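Long-range contacts in methyltransferase domain-containing protein (Deinococcus radiodurans, PDB 3M33), which is of unknown function but has the fold of a methyltransferase domain and may transfer methyl groups: residues T50-A55 and A71-Y76; G113-R118 and A136-V141; W159-E164 and H211-R216. All coordinates share one frame; numbering follows the deposited sequence.

Contact 1 of 3, residues T50-A55 and A71-Y76; sequences TRVLEA and ARWAAY. With SO4 (sulfate ion), chain J.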
ATOM      1  N   THR A  50      17.317   4.131 -10.886  1.00 40.12           N
ATOM      2  CA  THR A  50      16.449   3.051 -10.380  1.00 39.14           C
ATOM      3  C   THR A  50      15.252   2.738 -11.277  1.00 34.28           C
ATOM      4  O   THR A  50      14.485   3.635 -11.618  1.00 39.80           O
ATOM      5  CB  THR A  50      15.891   3.400  -8.991  1.00 36.51           C
ATOM      6  OG1 THR A  50      16.975   3.708  -8.103  1.00 37.03           O
ATOM      7  CG2 THR A  50      15.079   2.246  -8.443  1.00 36.90           C
ATOM      8  N   ARG A  51      15.094   1.465 -11.637  1.00 35.11           N
ATOM      9  CA  ARG A  51      13.899   0.979 -12.324  1.00 38.29           C
ATOM     10  C   ARG A  51      12.911   0.422 -11.305  1.00 36.27           C
ATOM     11  O   ARG A  51      13.202  -0.555 -10.610  1.00 37.79           O
ATOM     12  CB  ARG A  51      14.244  -0.132 -13.321  1.00 37.63           C
ATOM     13  CG  ARG A  51      15.585   0.036 -14.024  1.00 56.93           C
ATOM     14  CD  ARG A  51      15.486   0.889 -15.251  1.00 69.00           C
ATOM     15  NE  ARG A  51      14.903   0.185 -16.391  1.00 83.46           N
ATOM     16  CZ  ARG A  51      14.732   0.737 -17.592  1.00 89.92           C
ATOM     17  NH1 ARG A  51      15.108   1.996 -17.805  1.00 82.54           N
ATOM     18  NH2 ARG A  51      14.190   0.034 -18.580  1.00 94.86           N
ATOM     19  N   VAL A  52      11.734   1.029 -11.240  1.00 34.19           N
ATOM     20  CA  VAL A  52      10.762   0.688 -10.217  1.00 32.56           C
ATOM     21  C   VAL A  52       9.563  -0.052 -10.799  1.00 32.02           C
ATOM     22  O   VAL A  52       9.085   0.275 -11.885  1.00 36.43           O
ATOM     23  CB  VAL A  52      10.271   1.943  -9.488  1.00 33.65           C
ATOM     24  CG1 VAL A  52       9.320   1.559  -8.344  1.00 31.37           C
ATOM     25  CG2 VAL A  52      11.453   2.735  -8.954  1.00 32.03           C
ATOM     26  N   LEU A  53       9.103  -1.065 -10.076  1.00 31.97           N
ATOM     27  CA  LEU A  53       7.811  -1.683 -10.326  1.00 33.65           C
ATOM     28  C   LEU A  53       6.930  -1.504  -9.096  1.00 35.08           C
ATOM     29  O   LEU A  53       7.298  -1.918  -7.987  1.00 34.83           O
ATOM     30  CB  LEU A  53       7.965  -3.165 -10.633  1.00 35.33           C
ATOM     31  CG  LEU A  53       6.628  -3.876 -10.861  1.00 35.04           C
ATOM     32  CD1 LEU A  53       6.009  -3.425 -12.192  1.00 34.88           C
ATOM     33  CD2 LEU A  53       6.834  -5.371 -10.872  1.00 41.88           C
ATOM     34  N   GLU A  54       5.772  -0.875  -9.287  1.00 32.65           N
ATOM     35  CA  GLU A  54       4.824  -0.684  -8.196  1.00 32.13           C
ATOM     36  C   GLU A  54       3.608  -1.569  -8.380  1.00 37.43           C
ATOM     37  O   GLU A  54       2.902  -1.458  -9.378  1.00 33.69           O
ATOM     38  CB  GLU A  54       4.374   0.775  -8.106  1.00 28.69           C
ATOM     39  CG  GLU A  54       3.503   1.043  -6.887  1.00 30.33           C
ATOM     40  CD  GLU A  54       2.663   2.312  -6.991  1.00 34.83           C
ATOM     41  OE1 GLU A  54       2.798   3.075  -7.976  1.00 38.36           O
ATOM     42  OE2 GLU A  54       1.852   2.536  -6.074  1.00 40.39           O
ATOM     43  N   ALA A  55       3.369  -2.449  -7.418  1.00 31.59           N
ATOM     44  CA  ALA A  55       2.185  -3.305  -7.444  1.00 33.71           C
ATOM     45  C   ALA A  55       0.987  -2.596  -6.814  1.00 32.15           C
ATOM     46  O   ALA A  55       1.070  -2.061  -5.699  1.00 34.75           O
ATOM     47  CB  ALA A  55       2.464  -4.627  -6.713  1.00 36.30           C
ATOM     48  N   ALA A  71      14.490   6.308 -12.607  1.00 39.16           N
ATOM     49  CA  ALA A  71      14.762   6.234 -14.040  1.00 41.10           C
ATOM     50  C   ALA A  71      13.495   5.838 -14.777  1.00 44.35           C
ATOM     51  O   ALA A  71      13.216   6.339 -15.862  1.00 43.97           O
ATOM     52  CB  ALA A  71      15.854   5.194 -14.327  1.00 46.56           C
ATOM     53  N   ARG A  72      12.747   4.910 -14.185  1.00 39.34           N
ATOM     54  CA  ARG A  72      11.486   4.438 -14.757  1.00 38.34           C
ATOM     55  C   ARG A  72      10.588   3.980 -13.609  1.00 41.00           C
ATOM     56  O   ARG A  72      11.054   3.327 -12.684  1.00 39.38           O
ATOM     57  CB  ARG A  72      11.739   3.278 -15.726  1.00 45.68           C
ATOM     58  CG  ARG A  72      10.472   2.715 -16.375  1.00 47.29           C
ATOM     59  CD  ARG A  72      10.789   1.708 -17.474  1.00 50.97           C
ATOM     60  NE  ARG A  72       9.567   1.200 -18.100  1.00 54.63           N
ATOM     61  CZ  ARG A  72       9.072  -0.015 -17.892  1.00 49.33           C
ATOM     62  NH1 ARG A  72       9.712  -0.857 -17.092  1.00 45.52           N
ATOM     63  NH2 ARG A  72       7.948  -0.392 -18.495  1.00 44.47           N
ATOM     64  N   TRP A  73       9.314   4.348 -13.652  1.00 36.40           N
ATOM     65  CA  TRP A  73       8.344   3.862 -12.672  1.00 40.06           C
ATOM     66  C   TRP A  73       7.274   3.083 -13.416  1.00 40.57           C
ATOM     67  O   TRP A  73       6.365   3.668 -14.003  1.00 38.89           O
ATOM     68  CB  TRP A  73       7.700   5.036 -11.926  1.00 38.08           C
ATOM     69  CG  TRP A  73       6.859   4.668 -10.731  1.00 32.65           C
ATOM     70  CD1 TRP A  73       5.547   4.250 -10.729  1.00 28.90           C
ATOM     71  CD2 TRP A  73       7.260   4.727  -9.355  1.00 34.64           C
ATOM     72  NE1 TRP A  73       5.124   4.037  -9.443  1.00 29.62           N
ATOM     73  CE2 TRP A  73       6.155   4.320  -8.580  1.00 29.69           C
ATOM     74  CE3 TRP A  73       8.448   5.087  -8.706  1.00 36.91           C
ATOM     75  CZ2 TRP A  73       6.206   4.248  -7.193  1.00 30.44           C
ATOM     76  CZ3 TRP A  73       8.497   5.008  -7.315  1.00 35.16           C
ATOM     77  CH2 TRP A  73       7.388   4.590  -6.580  1.00 32.24           C
ATOM     78  N   ALA A  74       7.392   1.761 -13.422  1.00 36.24           N
ATOM     79  CA  ALA A  74       6.346   0.931 -14.003  1.00 36.29           C
ATOM     80  C   ALA A  74       5.349   0.612 -12.888  1.00 38.38           C
ATOM     81  O   ALA A  74       5.740   0.454 -11.735  1.00 40.62           O
ATOM     82  CB  ALA A  74       6.943  -0.353 -14.597  1.00 31.83           C
ATOM     83  N   ALA A  75       4.067   0.528 -13.219  1.00 37.29           N
ATOM     84  CA  ALA A  75       3.040   0.363 -12.192  1.00 38.63           C
ATOM     85  C   ALA A  75       1.855  -0.420 -12.756  1.00 45.20           C
ATOM     86  O   ALA A  75       1.544  -0.303 -13.950  1.00 43.28           O
ATOM     87  CB  ALA A  75       2.582   1.722 -11.712  1.00 32.13           C
ATOM     88  N   TYR A  76       1.183  -1.210 -11.919  1.00 33.23           N
ATOM     89  CA  TYR A  76      -0.023  -1.888 -12.401  1.00 28.79           C
ATOM     90  C   TYR A  76      -1.151  -1.977 -11.402  1.00 33.53           C
ATOM     91  O   TYR A  76      -0.931  -2.020 -10.192  1.00 36.71           O
ATOM     92  CB  TYR A  76       0.294  -3.301 -12.907  1.00 35.79           C
ATOM     93  CG  TYR A  76       0.725  -4.274 -11.829  1.00 36.67           C
ATOM     94  CD1 TYR A  76      -0.210  -4.990 -11.099  1.00 37.27           C
ATOM     95  CD2 TYR A  76       2.073  -4.477 -11.551  1.00 38.17           C
ATOM     96  CE1 TYR A  76       0.186  -5.896 -10.123  1.00 42.36           C
ATOM     97  CE2 TYR A  76       2.482  -5.376 -10.583  1.00 35.86           C
ATOM     98  CZ  TYR A  76       1.536  -6.081  -9.875  1.00 41.72           C
ATOM     99  OH  TYR A  76       1.944  -6.965  -8.912  1.00 44.17           O
TER
HETATM  100  S   SO4 J 231      18.016  -0.749 -11.191  0.70 67.96           S
HETATM  101  O1  SO4 J 231      18.537  -0.197  -9.933  0.70 73.54           O
HETATM  102  O2  SO4 J 231      18.780  -0.219 -12.326  0.70 80.49           O
HETATM  103  O3  SO4 J 231      18.136  -2.210 -11.182  0.70 70.75           O
HETATM  104  O4  SO4 J 231      16.634  -0.345 -11.337  0.70 45.13           O

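Contact 2 of 3, residues G113-R118 and A136-V141; sequences GLIVSR and AHFLYV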
ATOM      1  N   GLY A 113      15.040  -2.747 -10.130  1.00 39.63           N
ATOM      2  CA  GLY A 113      15.866  -2.598  -8.944  1.00 39.79           C
ATOM      3  C   GLY A 113      15.040  -2.398  -7.680  1.00 39.63           C
ATOM      4  O   GLY A 113      15.524  -2.578  -6.561  1.00 42.21           O
ATOM      5  N   LEU A 114      13.783  -2.015  -7.853  1.00 37.92           N
ATOM      6  CA  LEU A 114      12.883  -1.851  -6.711  1.00 41.33           C
ATOM      7  C   LEU A 114      11.475  -2.343  -7.052  1.00 41.79           C
ATOM      8  O   LEU A 114      10.917  -1.986  -8.094  1.00 35.67           O
ATOM      9  CB  LEU A 114      12.841  -0.382  -6.257  1.00 35.30           C
ATOM     10  CG  LEU A 114      11.906  -0.026  -5.100  1.00 35.96           C
ATOM     11  CD1 LEU A 114      12.403  -0.675  -3.815  1.00 36.28           C
ATOM     12  CD2 LEU A 114      11.828   1.495  -4.931  1.00 34.45           C
ATOM     13  N   ILE A 115      10.907  -3.163  -6.173  1.00 36.64           N
ATOM     14  CA  ILE A 115       9.514  -3.553  -6.294  1.00 31.58           C
ATOM     15  C   ILE A 115       8.840  -3.031  -5.050  1.00 34.02           C
ATOM     16  O   ILE A 115       9.241  -3.345  -3.941  1.00 36.99           O
ATOM     17  CB  ILE A 115       9.335  -5.080  -6.404  1.00 31.24           C
ATOM     18  CG1 ILE A 115       9.952  -5.610  -7.704  1.00 32.39           C
ATOM     19  CG2 ILE A 115       7.876  -5.447  -6.348  1.00 27.16           C
ATOM     20  CD1 ILE A 115      11.463  -5.696  -7.661  1.00 37.15           C
ATOM     21  N   VAL A 116       7.827  -2.202  -5.223  1.00 33.82           N
ATOM     22  CA  VAL A 116       7.244  -1.533  -4.084  1.00 29.25           C
ATOM     23  C   VAL A 116       5.730  -1.757  -4.015  1.00 35.47           C
ATOM     24  O   VAL A 116       5.055  -1.894  -5.045  1.00 33.17           O
ATOM     25  CB  VAL A 116       7.577  -0.036  -4.109  1.00 34.31           C
ATOM     26  CG1 VAL A 116       6.949   0.619  -5.306  1.00 34.75           C
ATOM     27  CG2 VAL A 116       7.085   0.628  -2.845  1.00 40.79           C
ATOM     28  N   SER A 117       5.193  -1.829  -2.800  1.00 35.40           N
ATOM     29  CA  SER A 117       3.750  -1.986  -2.640  1.00 32.43           C
ATOM     30  C   SER A 117       3.267  -1.319  -1.372  1.00 39.24           C
ATOM     31  O   SER A 117       3.633  -1.741  -0.271  1.00 31.07           O
ATOM     32  CB  SER A 117       3.387  -3.472  -2.601  1.00 35.05           C
ATOM     33  OG  SER A 117       2.012  -3.644  -2.324  1.00 42.86           O
ATOM     34  N   ARG A 118       2.442  -0.287  -1.521  1.00 34.58           N
ATOM     35  CA  ARG A 118       1.868   0.368  -0.357  1.00 32.72           C
ATOM     36  C   ARG A 118       0.503  -0.246  -0.087  1.00 35.01           C
ATOM     37  O   ARG A 118      -0.476   0.110  -0.731  1.00 33.97           O
ATOM     38  CB  ARG A 118       1.747   1.886  -0.565  1.00 31.06           C
ATOM     39  CG  ARG A 118       1.196   2.624   0.674  1.00 26.42           C
ATOM     40  CD  ARG A 118       0.748   4.077   0.388  1.00 30.44           C
ATOM     41  NE  ARG A 118       1.833   4.929  -0.107  1.00 27.78           N
ATOM     42  CZ  ARG A 118       2.660   5.640   0.664  1.00 37.01           C
ATOM     43  NH1 ARG A 118       2.561   5.605   2.000  1.00 31.15           N
ATOM     44  NH2 ARG A 118       3.598   6.392   0.099  1.00 36.40           N
ATOM     45  N   ALA A 136      18.233  -6.104  -6.130  1.00 46.55           N
ATOM     46  CA  ALA A 136      16.981  -5.354  -6.041  1.00 42.63           C
ATOM     47  C   ALA A 136      16.482  -5.378  -4.601  1.00 43.86           C
ATOM     48  O   ALA A 136      16.840  -6.287  -3.838  1.00 36.21           O
ATOM     49  CB  ALA A 136      15.941  -5.972  -6.963  1.00 36.19           C
ATOM     50  N   HIS A 137      15.669  -4.384  -4.234  1.00 37.68           N
ATOM     51  CA  HIS A 137      14.955  -4.382  -2.955  1.00 38.81           C
ATOM     52  C   HIS A 137      13.459  -4.606  -3.186  1.00 39.25           C
ATOM     53  O   HIS A 137      12.914  -4.231  -4.231  1.00 37.79           O
ATOM     54  CB  HIS A 137      15.107  -3.032  -2.240  1.00 36.11           C
ATOM     55  CG  HIS A 137      16.444  -2.813  -1.607  1.00 39.23           C
ATOM     56  ND1 HIS A 137      17.489  -2.209  -2.269  1.00 42.63           N
ATOM     57  CD2 HIS A 137      16.901  -3.088  -0.362  1.00 44.13           C
ATOM     58  CE1 HIS A 137      18.537  -2.137  -1.467  1.00 42.20           C
ATOM     59  NE2 HIS A 137      18.206  -2.660  -0.303  1.00 43.91           N
ATOM     60  N   PHE A 138      12.784  -5.171  -2.197  1.00 33.67           N
ATOM     61  CA  PHE A 138      11.324  -5.211  -2.203  1.00 28.00           C
ATOM     62  C   PHE A 138      10.881  -4.386  -1.003  1.00 36.82           C
ATOM     63  O   PHE A 138      11.348  -4.619   0.106  1.00 34.39           O
ATOM     64  CB  PHE A 138      10.833  -6.657  -2.030  1.00 34.53           C
ATOM     65  CG  PHE A 138       9.359  -6.764  -1.725  1.00 31.11           C
ATOM     66  CD1 PHE A 138       8.409  -6.583  -2.724  1.00 35.17           C
ATOM     67  CD2 PHE A 138       8.921  -7.048  -0.441  1.00 36.23           C
ATOM     68  CE1 PHE A 138       7.037  -6.667  -2.442  1.00 34.19           C
ATOM     69  CE2 PHE A 138       7.558  -7.138  -0.148  1.00 34.61           C
ATOM     70  CZ  PHE A 138       6.613  -6.944  -1.155  1.00 30.39           C
ATOM     71  N   LEU A 139       9.987  -3.429  -1.211  1.00 32.93           N
ATOM     72  CA  LEU A 139       9.558  -2.561  -0.135  1.00 26.53           C
ATOM     73  C   LEU A 139       8.033  -2.619   0.018  1.00 32.75           C
ATOM     74  O   LEU A 139       7.294  -2.418  -0.953  1.00 34.44           O
ATOM     75  CB  LEU A 139      10.020  -1.120  -0.392  1.00 28.47           C
ATOM     76  CG  LEU A 139       9.511  -0.061   0.588  1.00 32.38           C
ATOM     77  CD1 LEU A 139      10.048  -0.352   1.981  1.00 36.20           C
ATOM     78  CD2 LEU A 139       9.901   1.331   0.132  1.00 34.71           C
ATOM     79  N   TYR A 140       7.566  -2.868   1.240  1.00 36.47           N
ATOM     80  CA  TYR A 140       6.131  -3.047   1.502  1.00 32.20           C
ATOM     81  C   TYR A 140       5.688  -2.400   2.815  1.00 33.92           C
ATOM     82  O   TYR A 140       6.431  -2.397   3.799  1.00 35.14           O
ATOM     83  CB  TYR A 140       5.807  -4.546   1.541  1.00 31.35           C
ATOM     84  CG  TYR A 140       4.402  -4.900   2.023  1.00 31.14           C
ATOM     85  CD1 TYR A 140       3.325  -4.907   1.140  1.00 29.82           C
ATOM     86  CD2 TYR A 140       4.163  -5.263   3.346  1.00 37.83           C
ATOM     87  CE1 TYR A 140       2.041  -5.243   1.562  1.00 36.97           C
ATOM     88  CE2 TYR A 140       2.881  -5.612   3.781  1.00 36.60           C
ATOM     89  CZ  TYR A 140       1.824  -5.592   2.876  1.00 39.57           C
ATOM     90  OH  TYR A 140       0.545  -5.913   3.277  1.00 35.65           O
ATOM     91  N   VAL A 141       4.478  -1.848   2.835  1.00 35.71           N
ATOM     92  CA  VAL A 141       3.845  -1.516   4.104  1.00 34.26           C
ATOM     93  C   VAL A 141       2.425  -2.081   4.119  1.00 38.20           C
ATOM     94  O   VAL A 141       1.671  -1.918   3.157  1.00 35.21           O
ATOM     95  CB  VAL A 141       3.863   0.002   4.445  1.00 36.21           C
ATOM     96  CG1 VAL A 141       3.056   0.806   3.439  1.00 26.66           C
ATOM     97  CG2 VAL A 141       3.292   0.223   5.867  1.00 30.96           C
TER
HETATM   98  O   HOH W   1      17.198  -1.173  -4.683  1.00 46.15           O

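Contact 3 of 3, residues W159-E164 and H211-R216; sequences WDIVAE and HLVLAR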
ATOM      1  N   TRP A 159      14.526 -14.731  -0.117  1.00 42.32           N
ATOM      2  CA  TRP A 159      14.881 -13.328   0.103  1.00 43.86           C
ATOM      3  C   TRP A 159      15.092 -13.019   1.589  1.00 48.53           C
ATOM      4  O   TRP A 159      14.468 -13.639   2.445  1.00 54.22           O
ATOM      5  CB  TRP A 159      13.802 -12.407  -0.495  1.00 42.18           C
ATOM      6  CG  TRP A 159      13.986 -12.195  -1.970  1.00 45.33           C
ATOM      7  CD1 TRP A 159      14.218 -13.162  -2.914  1.00 46.37           C
ATOM      8  CD2 TRP A 159      13.979 -10.945  -2.673  1.00 41.56           C
ATOM      9  NE1 TRP A 159      14.358 -12.589  -4.150  1.00 40.39           N
ATOM     10  CE2 TRP A 159      14.214 -11.230  -4.033  1.00 43.89           C
ATOM     11  CE3 TRP A 159      13.803  -9.610  -2.283  1.00 41.09           C
ATOM     12  CZ2 TRP A 159      14.269 -10.234  -5.006  1.00 40.68           C
ATOM     13  CZ3 TRP A 159      13.866  -8.623  -3.244  1.00 36.08           C
ATOM     14  CH2 TRP A 159      14.096  -8.938  -4.591  1.00 39.02           C
ATOM     15  N   ASP A 160      15.963 -12.057   1.890  1.00 44.76           N
ATOM     16  CA  ASP A 160      16.248 -11.679   3.270  1.00 42.89           C
ATOM     17  C   ASP A 160      15.563 -10.374   3.651  1.00 44.14           C
ATOM     18  O   ASP A 160      15.546  -9.420   2.872  1.00 40.09           O
ATOM     19  CB  ASP A 160      17.744 -11.483   3.467  1.00 45.15           C
ATOM     20  CG  ASP A 160      18.538 -12.715   3.136  1.00 59.22           C
ATOM     21  OD1 ASP A 160      18.378 -13.724   3.848  1.00 61.68           O
ATOM     22  OD2 ASP A 160      19.323 -12.669   2.164  1.00 61.96           O
ATOM     23  N   ILE A 161      15.031 -10.317   4.868  1.00 42.91           N
ATOM     24  CA  ILE A 161      14.525  -9.059   5.390  1.00 44.73           C
ATOM     25  C   ILE A 161      15.703  -8.236   5.903  1.00 42.21           C
ATOM     26  O   ILE A 161      16.505  -8.719   6.690  1.00 42.77           O
ATOM     27  CB  ILE A 161      13.488  -9.294   6.495  1.00 43.58           C
ATOM     28  CG1 ILE A 161      12.229  -9.922   5.895  1.00 45.25           C
ATOM     29  CG2 ILE A 161      13.137  -7.990   7.189  1.00 43.92           C
ATOM     30  CD1 ILE A 161      11.198 -10.308   6.923  1.00 43.01           C
ATOM     31  N   VAL A 162      15.837  -7.005   5.435  1.00 38.20           N
ATOM     32  CA  VAL A 162      16.918  -6.162   5.934  1.00 43.19           C
ATOM     33  C   VAL A 162      16.407  -5.086   6.907  1.00 38.79           C
ATOM     34  O   VAL A 162      17.164  -4.561   7.700  1.00 42.93           O
ATOM     35  CB  VAL A 162      17.781  -5.552   4.795  1.00 39.44           C
ATOM     36  CG1 VAL A 162      18.347  -6.656   3.898  1.00 39.81           C
ATOM     37  CG2 VAL A 162      17.001  -4.572   3.987  1.00 36.50           C
ATOM     38  N   ALA A 163      15.115  -4.784   6.864  1.00 30.88           N
ATOM     39  CA  ALA A 163      14.541  -3.840   7.816  1.00 33.68           C
ATOM     40  C   ALA A 163      13.071  -4.146   8.021  1.00 39.72           C
ATOM     41  O   ALA A 163      12.351  -4.457   7.071  1.00 35.58           O
ATOM     42  CB  ALA A 163      14.697  -2.412   7.339  1.00 34.31           C
ATOM     43  N   GLU A 164      12.617  -4.010   9.262  1.00 31.11           N
ATOM     44  CA  GLU A 164      11.247  -4.334   9.577  1.00 38.84           C
ATOM     45  C   GLU A 164      10.763  -3.483  10.740  1.00 35.06           C
ATOM     46  O   GLU A 164      11.453  -3.352  11.738  1.00 38.65           O
ATOM     47  CB  GLU A 164      11.149  -5.823   9.898  1.00 42.71           C
ATOM     48  CG  GLU A 164       9.751  -6.306  10.196  1.00 46.29           C
ATOM     49  CD  GLU A 164       9.667  -7.832  10.258  1.00 48.92           C
ATOM     50  OE1 GLU A 164      10.688  -8.488  10.561  1.00 55.37           O
ATOM     51  OE2 GLU A 164       8.575  -8.372  10.000  1.00 43.50           O
ATOM     52  N   HIS A 211       2.810  -2.547   9.199  1.00 33.05           N
ATOM     53  CA  HIS A 211       3.937  -3.472   9.192  1.00 32.54           C
ATOM     54  C   HIS A 211       4.818  -3.132   7.996  1.00 32.43           C
ATOM     55  O   HIS A 211       4.437  -3.393   6.863  1.00 32.28           O
ATOM     56  CB  HIS A 211       3.408  -4.902   9.031  1.00 28.66           C
ATOM     57  CG  HIS A 211       4.464  -5.962   9.083  1.00 32.16           C
ATOM     58  ND1 HIS A 211       4.214  -7.272   8.719  1.00 36.89           N
ATOM     59  CD2 HIS A 211       5.758  -5.923   9.478  1.00 33.90           C
ATOM     60  CE1 HIS A 211       5.312  -7.987   8.882  1.00 38.24           C
ATOM     61  NE2 HIS A 211       6.267  -7.193   9.331  1.00 36.05           N
ATOM     62  N   LEU A 212       5.994  -2.558   8.239  1.00 34.06           N
ATOM     63  CA  LEU A 212       6.900  -2.195   7.149  1.00 32.97           C
ATOM     64  C   LEU A 212       7.949  -3.262   6.951  1.00 37.12           C
ATOM     65  O   LEU A 212       8.526  -3.747   7.925  1.00 32.92           O
ATOM     66  CB  LEU A 212       7.624  -0.881   7.446  1.00 35.02           C
ATOM     67  CG  LEU A 212       6.931   0.469   7.371  1.00 46.78           C
ATOM     68  CD1 LEU A 212       5.792   0.561   8.371  1.00 54.17           C
ATOM     69  CD2 LEU A 212       7.954   1.573   7.629  1.00 47.51           C
ATOM     70  N   VAL A 213       8.226  -3.603   5.695  1.00 30.91           N
ATOM     71  CA  VAL A 213       9.208  -4.629   5.390  1.00 32.64           C
ATOM     72  C   VAL A 213      10.061  -4.184   4.210  1.00 34.70           C
ATOM     73  O   VAL A 213       9.540  -3.840   3.151  1.00 38.68           O
ATOM     74  CB  VAL A 213       8.527  -5.997   5.053  1.00 33.83           C
ATOM     75  CG1 VAL A 213       9.544  -7.019   4.592  1.00 31.00           C
ATOM     76  CG2 VAL A 213       7.767  -6.533   6.250  1.00 33.61           C
ATOM     77  N   LEU A 214      11.372  -4.174   4.404  1.00 29.70           N
ATOM     78  CA  LEU A 214      12.302  -3.987   3.301  1.00 30.76           C
ATOM     79  C   LEU A 214      13.106  -5.275   3.203  1.00 36.08           C
ATOM     80  O   LEU A 214      13.651  -5.753   4.202  1.00 34.14           O
ATOM     81  CB  LEU A 214      13.233  -2.803   3.597  1.00 37.27           C
ATOM     82  CG  LEU A 214      14.323  -2.492   2.565  1.00 37.40           C
ATOM     83  CD1 LEU A 214      13.665  -2.086   1.259  1.00 31.90           C
ATOM     84  CD2 LEU A 214      15.231  -1.375   3.055  1.00 31.80           C
ATOM     85  N   ALA A 215      13.160  -5.851   2.012  1.00 36.40           N
ATOM     86  CA  ALA A 215      13.833  -7.130   1.822  1.00 33.52           C
ATOM     87  C   ALA A 215      14.739  -7.077   0.598  1.00 42.23           C
ATOM     88  O   ALA A 215      14.589  -6.208  -0.266  1.00 35.54           O
ATOM     89  CB  ALA A 215      12.802  -8.240   1.664  1.00 31.64           C
ATOM     90  N   ARG A 216      15.676  -8.012   0.520  1.00 39.46           N
ATOM     91  CA  ARG A 216      16.528  -8.115  -0.645  1.00 40.29           C
ATOM     92  C   ARG A 216      17.156  -9.505  -0.650  1.00 47.68           C
ATOM     93  O   ARG A 216      17.227 -10.170   0.390  1.00 46.52           O
ATOM     94  CB  ARG A 216      17.576  -7.002  -0.620  1.00 46.56           C
ATOM     95  CG  ARG A 216      19.005  -7.456  -0.790  1.00 64.19           C
ATOM     96  CD  ARG A 216      19.978  -6.402  -0.249  1.00 70.57           C
ATOM     97  NE  ARG A 216      20.302  -5.383  -1.238  1.00 75.20           N
ATOM     98  CZ  ARG A 216      21.122  -4.363  -1.009  1.00 90.60           C
ATOM     99  NH1 ARG A 216      21.688  -4.227   0.185  1.00 97.10           N
ATOM    100  NH2 ARG A 216      21.373  -3.478  -1.969  1.00 91.03           N
TER

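Contact 1 of 3, residues T50-A55 and A71-Y76
Val52 and Glu54 meet Trp73 and Ala75 in a buried pairing of parallel strands, residues 51-55 and 72-76, within the central sheet. The backbone bonds alternate between partners: Val52 N gives to Arg72 O, Ala74 N to Val52 O, Glu54 N to Ala74 O and Tyr76 N to Glu54 O. Above one face of the sheet, Val52 CG1, anti to its backbone N (chi1 -176°), lies over the indole as a CH-pi contact, 3.7 Å from the centroid of the six-membered ring of Trp73. At the indole edge, Trp73 NE1 donates to Glu54 OE1 at 2.9 Å. This oxygen lies in the ring plane and is met on its anti side, while carboxylate and ring stand 73° apart; the bond ties a buried carboxylate to a fixed indole edge. Strands 51-55 and 72-77 flank helix 61-66 in a right-handed beta-alpha-beta crossover of Rossmann type, and Trp73 packs under that helix against Ala63 and Phe66. The glycines after the first strand, Gly58 and Gly60, are consistent with a cofactor-binding loop. On the other face Ala55 is small enough for the Tyr76 ring to cover it: Ala55 CA lies 4.0 Å from the Tyr76 ring centroid. Nearby, Arg51 NH2 approaches Arg72 CD at 3.9 Å, touching the aliphatic part of an arginine whose charged end pairs with Asp94.

Contact 2 of 3, residues G113-R118 and A136-V141
Gly113 O and His137 are joined twice, once directly and once through water. His137 N donates to Gly113 O at 2.9 Å, and the same oxygen accepts a hydrogen bond from a water that also lies 2.6 Å from His137 ND1, in the plane of the imidazole. Beyond this start the parallel strands continue in the same alternation: Ile115 N gives to His137 O, Leu139 N to Ile115 O at 2.8 Å, Ser117 N to Leu139 O and Val141 N to Ser117 O. The pairing thus satisfies a run of buried backbone groups.

The polar ends of Ser117 and Arg118 find partners outside the two strands. Ser117 OG, small enough to sit beside the Tyr140 ring edge, has weak bonds to Gly120 N and Pro121 O, whereas Arg118 spends its guanidinium on salt bridges to Asp62, Glu35 and Asp39. Its aliphatic CG packs on the partner strand, 3.8 Å from Val141 CG1.

Apolar side chains meet on both faces. Ile115 CG2 meets the edge of the phenyl ring, 3.8 Å from Phe138 CD1, the two side chains crossing at about a right angle. An alanine in place of Phe138 would probably leave a gap beside Ile115 CG2 and take from Ile125 and Leu154 much of the side chain they pack on. Val116 and Leu139 lie side by side on the opposite face.

Phe138 and Tyr140 face helix 149-156, Leu139 and Val141 face Phe38 of helix 36-45, and strands 51-55 and 204-216 flank the pair within the sheet.

Contact 3 of 3, residues W159-E164 and H211-R216
Leu214 O is gripped by two neighbouring backbone donors, Val162 N and Ala163 N. The first bond, Val162 N to Leu214 O, is 2.8 Å long; the second, Ala163 N to Leu214 O, is longer at 3.2 Å. Because two residues face one, the register slips by a residue: this is a classic beta bulge, and Val162 accommodates it with a near-helical psi of -20°. Leu214 N returns a nearly straight bond to Ala163 O. Beyond the bulge, Asp160 and Arg216 form a hydrogen-bonded pair, each N giving to the other's O.

The side chains follow this geometry. Val162 CG2 touches Leu214 CG at 3.7 Å, and Ala163, with only a methyl group, fits closely beside the leucine CB. On the other face Ile161 CG1 meets Val213 CG1, branched residues suited to an extended strand. The Trp159 indole lies over the end of the partner strand, with CE3 3.5 Å from Arg216 CA.

At the far end His211 NE2 donates to Glu164 OE2 at 2.7 Å. The carboxylate uses its anti lone pair; its plane is only 15° from that of the imidazole, and OE2 lies close to the ring plane. Glu164 CG is anti to its backbone N (chi1 -178°) and the chain beyond is extended, which gives the carboxylate the length to span to His211. The ring is further fixed by ND1 bonding to Val147 N, by Val213 CG2 over one face and by stacking with His166.

Strand 204-216 runs antiparallel both to 160-173 and to 136-142, the reversed strand inserted near one edge of the sheet that is the hallmark of the class I methyltransferase fold.

All three contacts lie in one sheet. Contacts 1 and 2 are buried parallel pairings that abut through strands 51-55 and 112-118, where Leu53 exchanges backbone bonds with Leu114 and Val116; contact 2 in turn borders contact 3, Phe138 N bonding to Ala215 O. Contacts 1 and 3 do not touch, their centres about 19 Å apart. Contact 3 is only partly buried, and it alone is antiparallel and bulged. Contacts 1 and 3 each add a side-chain bond to a glutamate, from an indole and an imidazole respectively, whereas contact 2 depends on apolar packing and backbone bonds, with one water at its end and its arginine charge paired elsewhere.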